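Local coordinates for protein chitinase (Paenibacillus sp. FPU-7, PDB 5GZT) that probably hydrolyses internal beta-1,4 linkages of chitin and chitodextrins, as a multidomain enzyme carrying two glycoside hydrolase family 18 domains, at residues A796-V804 against I853-A864; Y936-A945 against I958-M968. All coordinates share one frame; numbering follows the deposited sequence.

Contact 1: residues A796-V804 against I853-A864; sequences ARIKDNKVV and IGGWAAEGFSDA. With FMT (formic acid), chain I.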
loop_
_atom_site.group_PDB
_atom_site.type_symbol
_atom_site.label_atom_id
_atom_site.label_comp_id
_atom_site.label_asym_id
_atom_site.label_seq_id
_atom_site.Cartn_x
_atom_site.Cartn_y
_atom_site.Cartn_z
ATOM N N ALA B 796 21.570 50.390 -5.548
ATOM C CA ALA B 796 20.855 51.641 -5.764
ATOM C C ALA B 796 19.423 51.466 -5.256
ATOM O O ALA B 796 18.968 50.351 -5.056
ATOM C CB ALA B 796 20.870 52.020 -7.214
ATOM N N ARG B 797 18.739 52.543 -5.000
ATOM C CA ARG B 797 17.398 52.508 -4.390
ATOM C C ARG B 797 16.506 53.392 -5.159
ATOM O O ARG B 797 16.966 54.062 -6.122
ATOM C CB ARG B 797 17.455 52.953 -2.914
ATOM C CG ARG B 797 18.269 51.976 -2.044
ATOM C CD ARG B 797 17.345 50.830 -1.765
ATOM N NE ARG B 797 17.977 49.572 -1.469
ATOM C CZ ARG B 797 18.128 49.016 -0.265
ATOM N NH1 ARG B 797 17.895 49.672 0.866
ATOM N NH2 ARG B 797 18.590 47.794 -0.201
ATOM N N ILE B 798 15.240 53.357 -4.830
ATOM C CA ILE B 798 14.266 54.114 -5.557
ATOM C C ILE B 798 13.675 55.141 -4.571
ATOM O O ILE B 798 13.113 54.779 -3.510
ATOM C CB ILE B 798 13.183 53.228 -6.074
ATOM C CG1 ILE B 798 13.723 52.158 -7.036
ATOM C CG2 ILE B 798 12.070 54.025 -6.797
ATOM C CD1 ILE B 798 12.668 51.067 -7.410
ATOM N N LYS B 799 13.775 56.418 -4.948
ATOM C CA LYS B 799 13.143 57.524 -4.185
ATOM C C LYS B 799 12.448 58.451 -5.180
ATOM O O LYS B 799 13.097 58.938 -6.149
ATOM C CB LYS B 799 14.154 58.251 -3.313
ATOM C CG LYS B 799 13.451 59.338 -2.487
ATOM C CD LYS B 799 14.443 60.281 -1.848
ATOM C CE LYS B 799 13.704 61.442 -1.175
ATOM N NZ LYS B 799 14.632 62.468 -0.660
ATOM N N ASP B 800 11.121 58.656 -4.976
ATOM C CA ASP B 800 10.314 59.568 -5.796
ATOM C C ASP B 800 10.304 59.068 -7.264
ATOM O O ASP B 800 10.335 59.826 -8.235
ATOM C CB ASP B 800 10.820 61.011 -5.721
ATOM C CG ASP B 800 10.599 61.675 -4.334
ATOM O OD1 ASP B 800 9.807 61.146 -3.517
ATOM O OD2 ASP B 800 11.285 62.703 -4.105
ATOM N N ASN B 801 10.281 57.742 -7.392
ATOM C CA ASN B 801 10.326 57.125 -8.640
ATOM C C ASN B 801 11.567 57.411 -9.482
ATOM O O ASN B 801 11.520 57.263 -10.715
ATOM C CB ASN B 801 9.051 57.414 -9.440
ATOM C CG ASN B 801 8.703 56.197 -10.314
ATOM O OD1 ASN B 801 8.878 55.051 -9.876
ATOM N ND2 ASN B 801 8.317 56.425 -11.511
ATOM N N LYS B 802 12.680 57.684 -8.819
ATOM C CA LYS B 802 13.958 57.975 -9.456
ATOM C C LYS B 802 14.943 57.018 -8.782
ATOM O O LYS B 802 14.736 56.602 -7.669
ATOM C CB LYS B 802 14.353 59.472 -9.288
ATOM C CG LYS B 802 13.316 60.313 -10.007
ATOM C CD LYS B 802 13.645 61.777 -10.070
ATOM C CE LYS B 802 12.804 62.503 -11.186
ATOM N NZ LYS B 802 12.177 61.722 -12.347
ATOM N N VAL B 803 15.990 56.650 -9.503
ATOM C CA VAL B 803 16.978 55.792 -8.977
ATOM C C VAL B 803 18.051 56.641 -8.310
ATOM O O VAL B 803 18.569 57.571 -8.938
ATOM C CB VAL B 803 17.560 54.911 -10.095
ATOM C CG1 VAL B 803 18.745 54.139 -9.568
ATOM C CG2 VAL B 803 16.483 53.983 -10.584
ATOM N N VAL B 804 18.376 56.304 -7.074
ATOM C CA VAL B 804 19.263 57.120 -6.218
ATOM C C VAL B 804 20.266 56.237 -5.511
ATOM O O VAL B 804 20.155 55.021 -5.540
ATOM C CB VAL B 804 18.452 57.869 -5.183
ATOM C CG1 VAL B 804 17.471 58.764 -5.898
ATOM C CG2 VAL B 804 17.720 56.929 -4.273
ATOM N N ILE B 853 19.467 47.424 -8.402
ATOM C CA ILE B 853 18.480 48.296 -7.836
ATOM C C ILE B 853 17.542 47.505 -7.035
ATOM O O ILE B 853 16.883 46.598 -7.549
ATOM C CB ILE B 853 17.671 49.006 -8.976
ATOM C CG1 ILE B 853 18.651 49.714 -9.933
ATOM C CG2 ILE B 853 16.731 50.061 -8.404
ATOM C CD1 ILE B 853 18.030 50.411 -11.157
ATOM N N GLY B 854 17.449 47.852 -5.760
ATOM C CA GLY B 854 16.521 47.272 -4.827
ATOM C C GLY B 854 17.179 46.607 -3.676
ATOM O O GLY B 854 18.080 47.192 -3.037
ATOM N N GLY B 855 16.789 45.337 -3.467
ATOM C CA GLY B 855 17.274 44.551 -2.338
ATOM C C GLY B 855 16.257 44.543 -1.235
ATOM O O GLY B 855 15.099 45.020 -1.385
ATOM N N TRP B 856 16.687 44.020 -0.105
ATOM C CA TRP B 856 15.804 43.701 1.041
ATOM C C TRP B 856 15.225 45.000 1.590
ATOM O O TRP B 856 15.945 45.956 1.786
ATOM C CB TRP B 856 16.599 42.999 2.158
ATOM C CG TRP B 856 15.720 42.793 3.360
ATOM C CD1 TRP B 856 15.701 43.567 4.527
ATOM C CD2 TRP B 856 14.627 41.897 3.464
ATOM N NE1 TRP B 856 14.677 43.168 5.316
ATOM C CE2 TRP B 856 14.009 42.138 4.716
ATOM C CE3 TRP B 856 14.116 40.894 2.634
ATOM C CZ2 TRP B 856 12.916 41.382 5.183
ATOM C CZ3 TRP B 856 13.046 40.154 3.052
ATOM C CH2 TRP B 856 12.437 40.388 4.349
ATOM N N ALA B 857 13.917 45.035 1.761
ATOM C CA ALA B 857 13.165 46.234 2.258
ATOM C C ALA B 857 13.212 47.414 1.339
ATOM O O ALA B 857 12.834 48.474 1.754
ATOM C CB ALA B 857 13.633 46.658 3.668
ATOM N N ALA B 858 13.654 47.257 0.081
ATOM C CA ALA B 858 13.840 48.411 -0.779
ATOM C C ALA B 858 12.478 48.695 -1.367
ATOM O O ALA B 858 11.799 47.808 -1.976
ATOM C CB ALA B 858 14.846 48.153 -1.854
ATOM N N GLU B 859 12.067 49.944 -1.192
ATOM C CA GLU B 859 10.718 50.430 -1.642
ATOM C C GLU B 859 10.687 50.994 -3.030
ATOM O O GLU B 859 11.709 51.261 -3.626
ATOM C CB GLU B 859 10.177 51.456 -0.610
ATOM C CG GLU B 859 10.209 50.804 0.803
ATOM C CD GLU B 859 9.494 51.534 1.955
ATOM O OE1 GLU B 859 10.323 52.190 2.710
ATOM O OE2 GLU B 859 8.177 51.355 2.124
ATOM N N GLY B 860 9.493 51.184 -3.554
ATOM C CA GLY B 860 9.304 51.879 -4.809
ATOM C C GLY B 860 8.909 51.080 -6.022
ATOM O O GLY B 860 8.373 51.655 -6.969
ATOM N N PHE B 861 9.099 49.749 -5.996
ATOM C CA PHE B 861 8.803 48.994 -7.202
ATOM C C PHE B 861 7.327 48.913 -7.553
ATOM O O PHE B 861 6.974 48.992 -8.720
ATOM C CB PHE B 861 9.390 47.578 -7.139
ATOM C CG PHE B 861 10.855 47.501 -7.452
ATOM C CD1 PHE B 861 11.307 47.610 -8.807
ATOM C CD2 PHE B 861 11.734 47.149 -6.499
ATOM C CE1 PHE B 861 12.651 47.512 -9.137
ATOM C CE2 PHE B 861 13.112 47.056 -6.823
ATOM C CZ PHE B 861 13.561 47.187 -8.136
ATOM N N SER B 862 6.475 48.648 -6.581
ATOM C CA SER B 862 5.058 48.433 -6.842
ATOM C C SER B 862 4.419 49.696 -7.470
ATOM O O SER B 862 3.768 49.647 -8.517
ATOM C CB SER B 862 4.291 48.049 -5.567
ATOM O OG SER B 862 2.938 47.689 -5.899
ATOM N N ASP B 863 4.767 50.824 -6.896
ATOM C CA ASP B 863 4.438 52.107 -7.471
ATOM C C ASP B 863 5.080 52.340 -8.778
ATOM O O ASP B 863 4.403 52.806 -9.690
ATOM C CB ASP B 863 4.770 53.276 -6.544
ATOM C CG ASP B 863 3.797 53.405 -5.372
ATOM O OD1 ASP B 863 2.828 52.588 -5.300
ATOM O OD2 ASP B 863 4.053 54.336 -4.518
ATOM N N ALA B 864 6.368 52.034 -8.907
ATOM C CA ALA B 864 7.016 52.295 -10.223
ATOM C C ALA B 864 6.418 51.477 -11.338
ATOM O O ALA B 864 6.430 51.886 -12.488
ATOM C CB ALA B 864 8.500 52.024 -10.158
HETATM C C FMT I . 6.319 51.597 -3.056
HETATM O O1 FMT I . 6.968 51.014 -2.120
HETATM O O2 FMT I . 5.964 51.035 -4.266
HETATM O O HOH W 1 16.891 48.165 2.833
HETATM O O HOH W 2 18.921 45.808 1.854
HETATM O O HOH W 3 14.255 51.412 -3.140
HETATM O O HOH W 4 8.424 54.246 -7.380
#
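R797 and G854 make the main polar link between 796-804 and 853-864. The guanidinium takes the G854 carbonyl oxygen side-on, with NE and NH2 each 2.9 Å from G854 O. Both bonds are bent, with N-H...O angles near 136°, and both come from the same face of the carbonyl, NE from well above its plane. A bend at chi2 (-79°) brings the arginine, whose CB points away from 853-864, back to this oxygen. A858 CB lies over one guanidinium face, 3.5 Å from R797 NE. Two waters tie NH1 and NH2 to the carbonyl of W856, and NH1 also forms a salt bridge with D809, so several partners fix the rotation of the group. In the backbone, A796 and I853 are bridged as parallel strands, with G854 N donating to A796 O (3.0 Å).

Apolar contacts centre on I798. Its CD1 sits over the middle of the F861 ring, 3.8 Å from the centroid and almost on the ring normal, a CH-pi contact. I798 CG1 also packs against I853 CG2, while I853 CD1 meets V803 CG2 at 3.9 Å. I798 CG2 rests near G860 CA.

Further waters join I798 N to E859 O, and N801 OD1 to G860 O; N801 ND2 turns to T870 and E873. At the start of helix 861-864, a formic acid molecule, probably from the crystallisation liquor, accepts from G860 N at O1 and from D863 N at O2 (2.9 Å).

The contact thus joins the hairpin of strands 790-799 and 802-805 to the C-terminal end of strand 848-854 and the loop beyond it. Helix 868-884 covers V803, I853 and A864, strand 889-893 continues the sheet beyond I853, and W894 stacks on F861.

Contact 2: residues Y936-A945 against I958-M968; sequences YYELAIASAA and IHQYLDYMSVM. With PO4 (phosphate ion), chain D.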
loop_
_atom_site.group_PDB
_atom_site.type_symbol
_atom_site.label_atom_id
_atom_site.label_comp_id
_atom_site.label_asym_id
_atom_site.label_seq_id
_atom_site.Cartn_x
_atom_site.Cartn_y
_atom_site.Cartn_z
ATOM N N TYR B 936 26.500 46.564 -25.658
ATOM C CA TYR B 936 25.372 45.757 -25.218
ATOM C C TYR B 936 25.267 46.004 -23.730
ATOM O O TYR B 936 26.304 45.883 -22.995
ATOM C CB TYR B 936 25.632 44.267 -25.495
ATOM C CG TYR B 936 24.450 43.465 -24.917
ATOM C CD1 TYR B 936 23.207 43.451 -25.603
ATOM C CD2 TYR B 936 24.584 42.778 -23.735
ATOM C CE1 TYR B 936 22.094 42.767 -25.112
ATOM C CE2 TYR B 936 23.490 42.036 -23.199
ATOM C CZ TYR B 936 22.252 42.070 -23.880
ATOM O OH TYR B 936 21.211 41.406 -23.367
ATOM N N TYR B 937 24.037 46.275 -23.257
ATOM C CA TYR B 937 23.781 46.360 -21.833
ATOM C C TYR B 937 22.905 45.182 -21.359
ATOM O O TYR B 937 21.899 44.870 -21.975
ATOM C CB TYR B 937 23.064 47.673 -21.479
ATOM C CG TYR B 937 23.949 48.891 -21.817
ATOM C CD1 TYR B 937 24.964 49.304 -20.930
ATOM C CD2 TYR B 937 23.694 49.681 -22.910
ATOM C CE1 TYR B 937 25.748 50.412 -21.160
ATOM C CE2 TYR B 937 24.548 50.805 -23.197
ATOM C CZ TYR B 937 25.542 51.178 -22.290
ATOM O OH TYR B 937 26.430 52.284 -22.534
ATOM N N GLU B 938 23.301 44.566 -20.238
ATOM C CA GLU B 938 22.569 43.438 -19.660
ATOM C C GLU B 938 21.431 43.948 -18.840
ATOM O O GLU B 938 21.496 45.047 -18.246
ATOM C CB GLU B 938 23.504 42.599 -18.721
ATOM C CG GLU B 938 24.567 41.780 -19.436
ATOM C CD GLU B 938 25.320 40.846 -18.494
ATOM O OE1 GLU B 938 25.126 40.920 -17.287
ATOM O OE2 GLU B 938 26.094 39.974 -19.029
ATOM N N LEU B 939 20.421 43.119 -18.741
ATOM C CA LEU B 939 19.326 43.249 -17.778
ATOM C C LEU B 939 19.140 41.905 -17.064
ATOM O O LEU B 939 18.983 40.885 -17.745
ATOM C CB LEU B 939 18.042 43.630 -18.499
ATOM C CG LEU B 939 16.775 43.785 -17.650
ATOM C CD1 LEU B 939 16.952 44.969 -16.720
ATOM C CD2 LEU B 939 15.544 44.039 -18.501
ATOM N N ALA B 940 19.162 41.883 -15.725
ATOM C CA ALA B 940 18.979 40.655 -15.001
ATOM C C ALA B 940 18.081 40.963 -13.815
ATOM O O ALA B 940 17.783 42.118 -13.576
ATOM C CB ALA B 940 20.328 40.159 -14.511
ATOM N N ILE B 941 17.630 39.933 -13.127
ATOM C CA ILE B 941 17.012 40.082 -11.831
ATOM C C ILE B 941 17.611 39.108 -10.877
ATOM O O ILE B 941 18.314 38.157 -11.296
ATOM C CB ILE B 941 15.517 39.762 -11.838
ATOM C CG1 ILE B 941 15.264 38.272 -12.232
ATOM C CG2 ILE B 941 14.848 40.625 -12.870
ATOM C CD1 ILE B 941 13.736 37.958 -12.177
ATOM N N ALA B 942 17.399 39.385 -9.605
ATOM C CA ALA B 942 17.543 38.377 -8.545
ATOM C C ALA B 942 16.193 37.896 -8.212
ATOM O O ALA B 942 15.290 38.698 -8.122
ATOM C CB ALA B 942 18.130 38.958 -7.306
ATOM N N SER B 943 16.048 36.588 -7.991
ATOM C CA SER B 943 14.771 35.931 -7.792
ATOM C C SER B 943 14.827 34.926 -6.634
ATOM O O SER B 943 15.907 34.520 -6.165
ATOM C CB SER B 943 14.308 35.273 -9.102
ATOM O OG SER B 943 15.213 34.257 -9.531
ATOM N N ALA B 944 13.658 34.564 -6.120
ATOM C CA ALA B 944 13.535 33.795 -4.897
ATOM C C ALA B 944 13.086 32.341 -5.171
ATOM O O ALA B 944 12.589 31.987 -6.267
ATOM C CB ALA B 944 12.624 34.497 -3.885
ATOM N N ALA B 945 13.249 31.543 -4.139
ATOM C CA ALA B 945 13.058 30.070 -4.184
ATOM C C ALA B 945 11.647 29.606 -3.913
ATOM O O ALA B 945 11.258 28.560 -4.405
ATOM C CB ALA B 945 14.018 29.404 -3.202
ATOM N N ILE B 958 8.893 36.376 -18.618
ATOM C CA ILE B 958 9.914 37.408 -18.401
ATOM C C ILE B 958 11.320 37.059 -18.893
ATOM O O ILE B 958 12.120 37.976 -19.131
ATOM C CB ILE B 958 9.959 37.894 -17.007
ATOM C CG1 ILE B 958 10.381 36.828 -16.065
ATOM C CG2 ILE B 958 8.611 38.501 -16.579
ATOM C CD1 ILE B 958 10.536 37.376 -14.683
ATOM N N HIS B 959 11.616 35.749 -19.015
ATOM C CA HIS B 959 12.948 35.286 -19.389
ATOM C C HIS B 959 13.443 35.815 -20.638
ATOM O O HIS B 959 14.653 36.118 -20.724
ATOM C CB HIS B 959 13.198 33.746 -19.260
ATOM C CG HIS B 959 12.390 32.928 -20.190
ATOM N ND1 HIS B 959 12.719 32.747 -21.512
ATOM C CD2 HIS B 959 11.245 32.239 -19.982
ATOM C CE1 HIS B 959 11.777 32.023 -22.102
ATOM N NE2 HIS B 959 10.897 31.665 -21.169
ATOM N N GLN B 960 12.546 36.068 -21.575
ATOM C CA GLN B 960 12.937 36.665 -22.833
ATOM C C GLN B 960 13.626 38.057 -22.735
ATOM O O GLN B 960 14.346 38.360 -23.599
ATOM C CB GLN B 960 11.737 36.871 -23.798
ATOM C CG GLN B 960 10.679 37.808 -23.224
ATOM C CD GLN B 960 9.382 37.863 -24.118
ATOM O OE1 GLN B 960 8.300 37.498 -23.694
ATOM N NE2 GLN B 960 9.533 38.275 -25.287
ATOM N N TYR B 961 13.324 38.840 -21.712
ATOM C CA TYR B 961 13.902 40.189 -21.528
ATOM C C TYR B 961 15.241 40.166 -20.782
ATOM O O TYR B 961 15.827 41.218 -20.660
ATOM C CB TYR B 961 12.869 40.976 -20.688
ATOM C CG TYR B 961 11.493 41.038 -21.374
ATOM C CD1 TYR B 961 11.350 41.444 -22.693
ATOM C CD2 TYR B 961 10.337 40.657 -20.700
ATOM C CE1 TYR B 961 10.102 41.491 -23.321
ATOM C CE2 TYR B 961 9.055 40.674 -21.338
ATOM C CZ TYR B 961 8.965 41.096 -22.621
ATOM O OH TYR B 961 7.718 41.135 -23.213
ATOM N N LEU B 962 15.610 38.998 -20.186
ATOM C CA LEU B 962 16.653 38.871 -19.227
ATOM C C LEU B 962 17.876 38.164 -19.747
ATOM O O LEU B 962 17.771 37.189 -20.489
ATOM C CB LEU B 962 16.183 38.099 -17.986
ATOM C CG LEU B 962 15.018 38.855 -17.261
ATOM C CD1 LEU B 962 14.567 38.016 -16.091
ATOM C CD2 LEU B 962 15.411 40.219 -16.800
ATOM N N ASP B 963 19.071 38.624 -19.395
ATOM C CA ASP B 963 20.253 37.849 -19.643
ATOM C C ASP B 963 20.297 36.600 -18.750
ATOM O O ASP B 963 20.719 35.568 -19.170
ATOM C CB ASP B 963 21.494 38.712 -19.454
ATOM C CG ASP B 963 21.618 39.736 -20.544
ATOM O OD1 ASP B 963 20.918 40.749 -20.472
ATOM O OD2 ASP B 963 22.335 39.498 -21.526
ATOM N N TYR B 964 19.848 36.707 -17.513
ATOM C CA TYR B 964 19.766 35.570 -16.609
ATOM C C TYR B 964 18.956 36.047 -15.412
ATOM O O TYR B 964 18.757 37.306 -15.217
ATOM C CB TYR B 964 21.198 35.052 -16.178
ATOM C CG TYR B 964 22.150 36.211 -15.873
ATOM C CD1 TYR B 964 22.214 36.748 -14.626
ATOM C CD2 TYR B 964 22.905 36.794 -16.834
ATOM C CE1 TYR B 964 22.983 37.872 -14.365
ATOM C CE2 TYR B 964 23.738 37.861 -16.544
ATOM C CZ TYR B 964 23.766 38.405 -15.332
ATOM O OH TYR B 964 24.535 39.543 -15.013
ATOM N N MET B 965 18.559 35.080 -14.581
ATOM C CA MET B 965 17.970 35.279 -13.240
ATOM C C MET B 965 18.984 34.753 -12.252
ATOM O O MET B 965 19.377 33.594 -12.404
ATOM C CB MET B 965 16.678 34.461 -13.101
ATOM C CG MET B 965 15.676 34.801 -14.178
ATOM S SD MET B 965 14.264 33.736 -13.910
ATOM C CE MET B 965 13.286 34.244 -15.305
ATOM N N SER B 966 19.410 35.553 -11.275
ATOM C CA SER B 966 20.312 35.113 -10.221
ATOM C C SER B 966 19.424 34.548 -9.138
ATOM O O SER B 966 18.732 35.330 -8.436
ATOM C CB SER B 966 21.175 36.278 -9.717
ATOM O OG SER B 966 22.114 36.703 -10.706
ATOM N N VAL B 967 19.273 33.196 -9.084
ATOM C CA VAL B 967 18.294 32.622 -8.220
ATOM C C VAL B 967 18.957 32.439 -6.834
ATOM O O VAL B 967 20.073 31.857 -6.682
ATOM C CB VAL B 967 17.768 31.248 -8.712
ATOM C CG1 VAL B 967 16.586 30.733 -7.852
ATOM C CG2 VAL B 967 17.354 31.364 -10.150
ATOM N N MET B 968 18.243 32.944 -5.823
ATOM C CA MET B 968 18.707 32.956 -4.436
ATOM C C MET B 968 18.423 31.565 -3.818
ATOM O O MET B 968 17.479 31.388 -3.050
ATOM C CB MET B 968 18.017 34.142 -3.674
ATOM C CG MET B 968 18.580 35.492 -4.198
ATOM S SD MET B 968 17.842 36.911 -3.306
ATOM C CE MET B 968 16.174 36.965 -3.872
HETATM P P PO4 D . 28.341 53.377 -19.828
HETATM O O1 PO4 D . 27.308 53.035 -18.742
HETATM O O2 PO4 D . 27.787 54.648 -20.342
HETATM O O3 PO4 D . 29.629 53.479 -19.166
HETATM O O4 PO4 D . 28.330 52.335 -20.965
HETATM O O HOH W 5 25.000 38.340 -20.726
HETATM O O HOH W 6 15.120 32.629 -2.176
#
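Strands 938-943 and 964-967 run parallel, their axes 4.6 Å apart at closest approach and 25° from alignment, and S966 N to I941 O, S943 N to S966 O and M968 N to S943 O form the ladder. Before it, D963 N bonds to L939 O at 2.8 Å.

D963 gathers the polar contacts at this end. Its OD1 accepts from L939 N (3.0 Å) on the anti side, well out of the carboxylate plane, and its OD2 takes the Y936 hydroxyl on the syn lone pair at 2.9 Å. The tyrosine meets the carboxylate with its ring edge, the planes 67° apart. E938 stacks its carboxylate loosely against that of D963; a water donates to E938 OE2 and D963 OD2, which probably eases the proximity of two acids. Without the D963 carboxylate, as with an alanine here, the L939 amide and the Y936 hydroxyl would probably lose their acceptor and the bridging water one of its mates.

The Y964 hydroxyl donates to E938 OE1 (2.7 Å), while E938 OE2 is also held by H790. A chi1 of 42° sets Y964 CG between its own backbone N and carbonyl carbon, and the ring brings CE1 to 3.5 Å from A940 CB.

On the other face, I941 CG1 meets L962 CD1, the I941 side chain runs beside that of M965, pointing the same way, and I941 CD1 reaches I958 CD1 at 4.1 Å. S943 OG rests near V967 CG2 but hydrogen-bonds to Y1005 of helix 998-1007. A bend at chi3 folds M968 CE back over the S943 carbonyl, with A942 CB and A944 CB farther off.

Two neighbouring parallel strands, joined through intervening helices and with helices packed outside, are the repeating beta-alpha-beta element of the family 18 TIM barrel.

How the contacts relate
Both contacts belong to the barrel of the second family 18 domain, their centres about 17 Å and their nearest atoms about 8 Å apart. Strand 889-893 lies between them in the sheet, hydrogen-bonding to I853 and G855 of contact 1 and to E938, A940 and A942 of contact 2. Contact 1 gathers at the C-terminal ends of strands 790-799 and 848-854, where TIM barrels carry their active sites, whereas contact 2 follows its strand pair through the barrel wall. D888, D891, D893 and E895 fit the DxxDxDxE motif of family 18, whose glutamate is the general acid in relatives. W856 of contact 1 touches E895, and D893 makes a weak bond to A942 N of contact 2.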